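Local coordinates for N6 adenine specific DNA methylase (Encephalitozoon cuniculi, PDB 3Q87) that methylates the translation termination factor eRF1, acting as the S-adenosylmethionine-dependent catalytic subunit Mtq2 in complex with its activator Trm112, at the interface of chains B and A. Numbering follows the deposited sequence. Chains: chain A, N6 adenine specific DNA methylase; chain B, Putative uncharacterized protein ECU08_1170.

Contact 1: the interface of chains B and A. Residues chain B 114-116; chain A 57, 65-67.
The main-chain carbonyl oxygen of A:Leu65 is gripped by two partners: the amide N of B:Val116, 3.1 Å from A:Leu65 O, and water 2, 2.6 Å from the same oxygen. The N-H of B:Val116 points almost straight at it (173° at the hydrogen). The same residue turns its carbonyl to the far side of A:Val66, where B:Val116 O accepts from A:Arg67 N at 2.7 Å. These two bonds, on either side of A:Val66, make a parallel bridge joining strand 115-117 of the Trm112 subunit to strand 65-67 of the methyltransferase, so the two short strands pair across the heterodimer. Both bonds are main chain to main chain and so do not depend on side-chain identity; the apolar contact is carried by B:Ile115. It wedges between strand 65-67 and helix 54-58, with CG1 and the CG2 and CD1 methyls all in contact. With CG1 beside the backbone N (chi1 -60°), B:Ile115 CG2 is left anti to it, 3.8 Å from A:Leu57 CD1. The other branch runs over A:Leu65, CG1 lying 3.9 Å from A:Leu65 CB, and then carries the CD1 methyl to the CB of A:Leu57. Before the bridge begins, two waters fill in: B:Ser114 O meets both, and water 1 passes the link on to A:Leu65 N at 2.9 Å. The waters also bond each other, closing a small polar network, with water 2 lying 2.9 Å from B:Ser114 O.

Contact 2: the interface of chains B and A. Residues chain B 8, 41; chain A 26, 48, 74-75, 78-79.
The carboxamide of B:Asn41 has A:Ser78 over one face and A:Ile26 on the opposite side. A:Ser78 CB lies 3.4 Å from the amide carbon CG of B:Asn41, whereas the CD1 methyl of A:Ile26 sits off towards the outer edge, 3.3 Å from B:Asn41 OD1. At that edge the oxygen as modelled also faces a main-chain carbonyl, B:Asn41 OD1 being 2.9 Å from A:Ser78 O. Two acceptors this near would clash, so the assignment is doubtful; turning the amide over would bring its NH2 group there and could give a hydrogen bond.

Beside this amide, B:Leu8 inserts the apolar plug of the site and loses 96 Å² of surface to the methyltransferase. Its two methyls diverge. CD1 slides past A:Val48, 3.6 Å from the CG2 methyl of that residue. CD2 turns to the other wall and meets A:Val79 CG2 at 3.4 Å, a tight contact in which the side chains cross at about a right angle; A:Ile26 CG2 and A:Ser78 CB close in on the same methyl. With CG anti to its own carbonyl carbon (chi1 -79°), the B:Leu8 side chain is directed away from its C=O, which serves a separate partner: A:Asn75 N donates to B:Leu8 O at 2.7 Å, from a position tilted 33° out of the carbonyl plane. This bond anchors the backbone while the methyls fill the groove.

B:Leu8 follows the 3-10 helix 3-7 and B:Asn41 precedes helix 42-59, while the methyltransferase wall combines strands 26-30 and 46-51 with the loop and 3-10 helix at 74-79.

Contact 1: the interface of chains B and A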
loop_
_atom_site.group_PDB
_atom_site.type_symbol
_atom_site.label_atom_id
_atom_site.label_comp_id
_atom_site.label_asym_id
_atom_site.label_seq_id
_atom_site.Cartn_x
_atom_site.Cartn_y
_atom_site.Cartn_z
ATOM N N SER B 114 -5.313 -5.142 13.532
ATOM C CA SER B 114 -5.489 -5.212 12.075
ATOM C C SER B 114 -4.422 -4.495 11.236
ATOM O O SER B 114 -4.397 -4.631 10.022
ATOM C CB SER B 114 -6.879 -4.728 11.675
ATOM O OG SER B 114 -7.853 -5.456 12.394
ATOM N N ILE B 115 -3.547 -3.727 11.867
ATOM C CA ILE B 115 -2.495 -3.057 11.110
ATOM C C ILE B 115 -1.265 -3.953 10.978
ATOM O O ILE B 115 -0.852 -4.589 11.954
ATOM C CB ILE B 115 -2.079 -1.763 11.796
ATOM C CG1 ILE B 115 -3.290 -0.828 11.909
ATOM C CG2 ILE B 115 -0.939 -1.104 11.019
ATOM C CD1 ILE B 115 -3.124 0.274 12.967
ATOM N N VAL B 116 -0.696 -4.021 9.775
ATOM C CA VAL B 116 0.555 -4.753 9.566
ATOM C C VAL B 116 1.756 -3.854 9.861
ATOM O O VAL B 116 1.927 -2.785 9.279
ATOM C CB VAL B 116 0.689 -5.306 8.146
ATOM C CG1 VAL B 116 2.010 -6.106 8.002
ATOM C CG2 VAL B 116 -0.528 -6.175 7.785
ATOM N N LEU A 57 -2.559 5.883 11.666
ATOM C CA LEU A 57 -3.147 4.610 11.280
ATOM C C LEU A 57 -4.186 4.164 12.301
ATOM O O LEU A 57 -5.191 3.570 11.939
ATOM C CB LEU A 57 -2.076 3.523 11.115
ATOM C CG LEU A 57 -1.105 3.648 9.933
ATOM C CD1 LEU A 57 -0.216 2.400 9.863
ATOM C CD2 LEU A 57 -1.830 3.871 8.606
ATOM N N LEU A 65 -4.502 -1.401 6.202
ATOM C CA LEU A 65 -3.475 -0.571 6.801
ATOM C C LEU A 65 -2.152 -1.301 6.998
ATOM O O LEU A 65 -2.112 -2.412 7.546
ATOM C CB LEU A 65 -3.981 -0.012 8.132
ATOM C CG LEU A 65 -5.336 0.710 8.038
ATOM C CD1 LEU A 65 -5.670 1.367 9.361
ATOM C CD2 LEU A 65 -5.351 1.750 6.916
ATOM N N VAL A 66 -1.080 -0.662 6.538
ATOM C CA VAL A 66 0.273 -1.150 6.741
ATOM C C VAL A 66 1.125 -0.029 7.303
ATOM O O VAL A 66 1.159 1.066 6.740
ATOM C CB VAL A 66 0.896 -1.630 5.410
ATOM C CG1 VAL A 66 2.263 -2.297 5.663
ATOM C CG2 VAL A 66 -0.063 -2.592 4.700
ATOM N N ARG A 67 1.790 -0.268 8.427
ATOM C CA ARG A 67 2.785 0.702 8.864
ATOM C C ARG A 67 4.096 0.328 8.176
ATOM O O ARG A 67 4.586 -0.786 8.344
ATOM C CB ARG A 67 2.958 0.727 10.375
ATOM C CG ARG A 67 4.162 1.565 10.767
ATOM C CD ARG A 67 4.151 1.953 12.205
ATOM N NE ARG A 67 5.182 2.950 12.496
ATOM C CZ ARG A 67 6.251 2.718 13.249
ATOM N NH1 ARG A 67 6.436 1.519 13.780
ATOM N NH2 ARG A 67 7.136 3.680 13.467
HETATM O O HOH W 1 -6.195 -3.001 7.989
HETATM O O HOH W 2 -3.834 -4.374 7.206
#

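Contact 2: the interface of chains B and A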
loop_
_atom_site.group_PDB
_atom_site.type_symbol
_atom_site.label_atom_id
_atom_site.label_comp_id
_atom_site.label_asym_id
_atom_site.label_seq_id
_atom_site.Cartn_x
_atom_site.Cartn_y
_atom_site.Cartn_z
ATOM N N LEU B 8 0.594 -8.624 -1.852
ATOM C CA LEU B 8 1.136 -7.271 -1.995
ATOM C C LEU B 8 2.327 -6.993 -1.084
ATOM O O LEU B 8 3.096 -6.055 -1.308
ATOM C CB LEU B 8 0.035 -6.244 -1.699
ATOM C CG LEU B 8 -0.933 -6.022 -2.862
ATOM C CD1 LEU B 8 -2.344 -5.784 -2.386
ATOM C CD2 LEU B 8 -0.452 -4.866 -3.721
ATOM N N ASN B 41 -4.186 -9.975 -6.683
ATOM C CA ASN B 41 -3.128 -10.479 -7.553
ATOM C C ASN B 41 -3.242 -11.989 -7.703
ATOM O O ASN B 41 -2.555 -12.766 -7.020
ATOM C CB ASN B 41 -1.771 -10.081 -6.984
ATOM C CG ASN B 41 -1.709 -8.607 -6.668
ATOM O OD1 ASN B 41 -1.552 -7.779 -7.565
ATOM N ND2 ASN B 41 -1.870 -8.264 -5.393
ATOM N N ILE A 26 -5.227 -1.590 -8.483
ATOM C CA ILE A 26 -4.724 -1.780 -7.129
ATOM C C ILE A 26 -3.851 -0.565 -6.839
ATOM O O ILE A 26 -2.864 -0.338 -7.515
ATOM C CB ILE A 26 -3.913 -3.087 -6.965
ATOM C CG1 ILE A 26 -4.805 -4.306 -7.203
ATOM C CG2 ILE A 26 -3.322 -3.178 -5.551
ATOM C CD1 ILE A 26 -4.018 -5.642 -7.158
ATOM N N VAL A 48 -4.397 -0.243 -0.827
ATOM C CA VAL A 48 -3.573 -0.520 0.328
ATOM C C VAL A 48 -3.072 0.821 0.842
ATOM O O VAL A 48 -2.573 1.617 0.079
ATOM C CB VAL A 48 -2.385 -1.432 -0.026
ATOM C CG1 VAL A 48 -1.538 -1.719 1.231
ATOM C CG2 VAL A 48 -2.916 -2.727 -0.618
ATOM N N ILE A 74 6.688 -3.470 0.455
ATOM C CA ILE A 74 5.656 -3.599 -0.560
ATOM C C ILE A 74 6.203 -4.276 -1.806
ATOM O O ILE A 74 7.245 -3.891 -2.334
ATOM C CB ILE A 74 5.063 -2.205 -0.966
ATOM C CG1 ILE A 74 4.521 -1.467 0.260
ATOM C CG2 ILE A 74 3.964 -2.370 -2.021
ATOM C CD1 ILE A 74 3.497 -2.292 1.086
ATOM N N ASN A 75 5.495 -5.292 -2.280
ATOM C CA ASN A 75 5.794 -5.880 -3.582
ATOM C C ASN A 75 5.189 -5.014 -4.686
ATOM O O ASN A 75 3.985 -5.062 -4.927
ATOM C CB ASN A 75 5.216 -7.288 -3.643
ATOM C CG ASN A 75 5.519 -7.994 -4.946
ATOM O OD1 ASN A 75 6.330 -7.534 -5.755
ATOM N ND2 ASN A 75 4.865 -9.131 -5.156
ATOM N N SER A 78 2.880 -5.980 -7.651
ATOM C CA SER A 78 1.473 -6.247 -7.412
ATOM C C SER A 78 0.628 -4.984 -7.401
ATOM O O SER A 78 -0.589 -5.049 -7.316
ATOM C CB SER A 78 1.307 -7.031 -6.115
ATOM O OG SER A 78 1.895 -8.316 -6.256
ATOM N N VAL A 79 1.276 -3.836 -7.508
ATOM C CA VAL A 79 0.575 -2.554 -7.435
ATOM C C VAL A 79 0.525 -1.870 -8.791
ATOM O O VAL A 79 1.545 -1.782 -9.487
ATOM C CB VAL A 79 1.253 -1.620 -6.408
ATOM C CG1 VAL A 79 0.609 -0.211 -6.412
ATOM C CG2 VAL A 79 1.208 -2.257 -5.031
#

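The C-alpha centres of contact 1 and contact 2 lie about 14 Å apart, and the two have no residue in common. Both belong to one Mtq2-Trm112 interface, which Trm112 reaches from separate parts of its sequence: contact 1 uses a strand near its end, contact 2 a residue near its start and another just ahead of a long helix. On the methyltransferase, the residues of contact 1 lie in sequence between those of contact 2, and strand 65-67 leads towards the loop of the latter. Sheet pairing at one place and apolar insertion at the other would together fix the orientation of the subunits, consistent with a stable activator-enzyme complex.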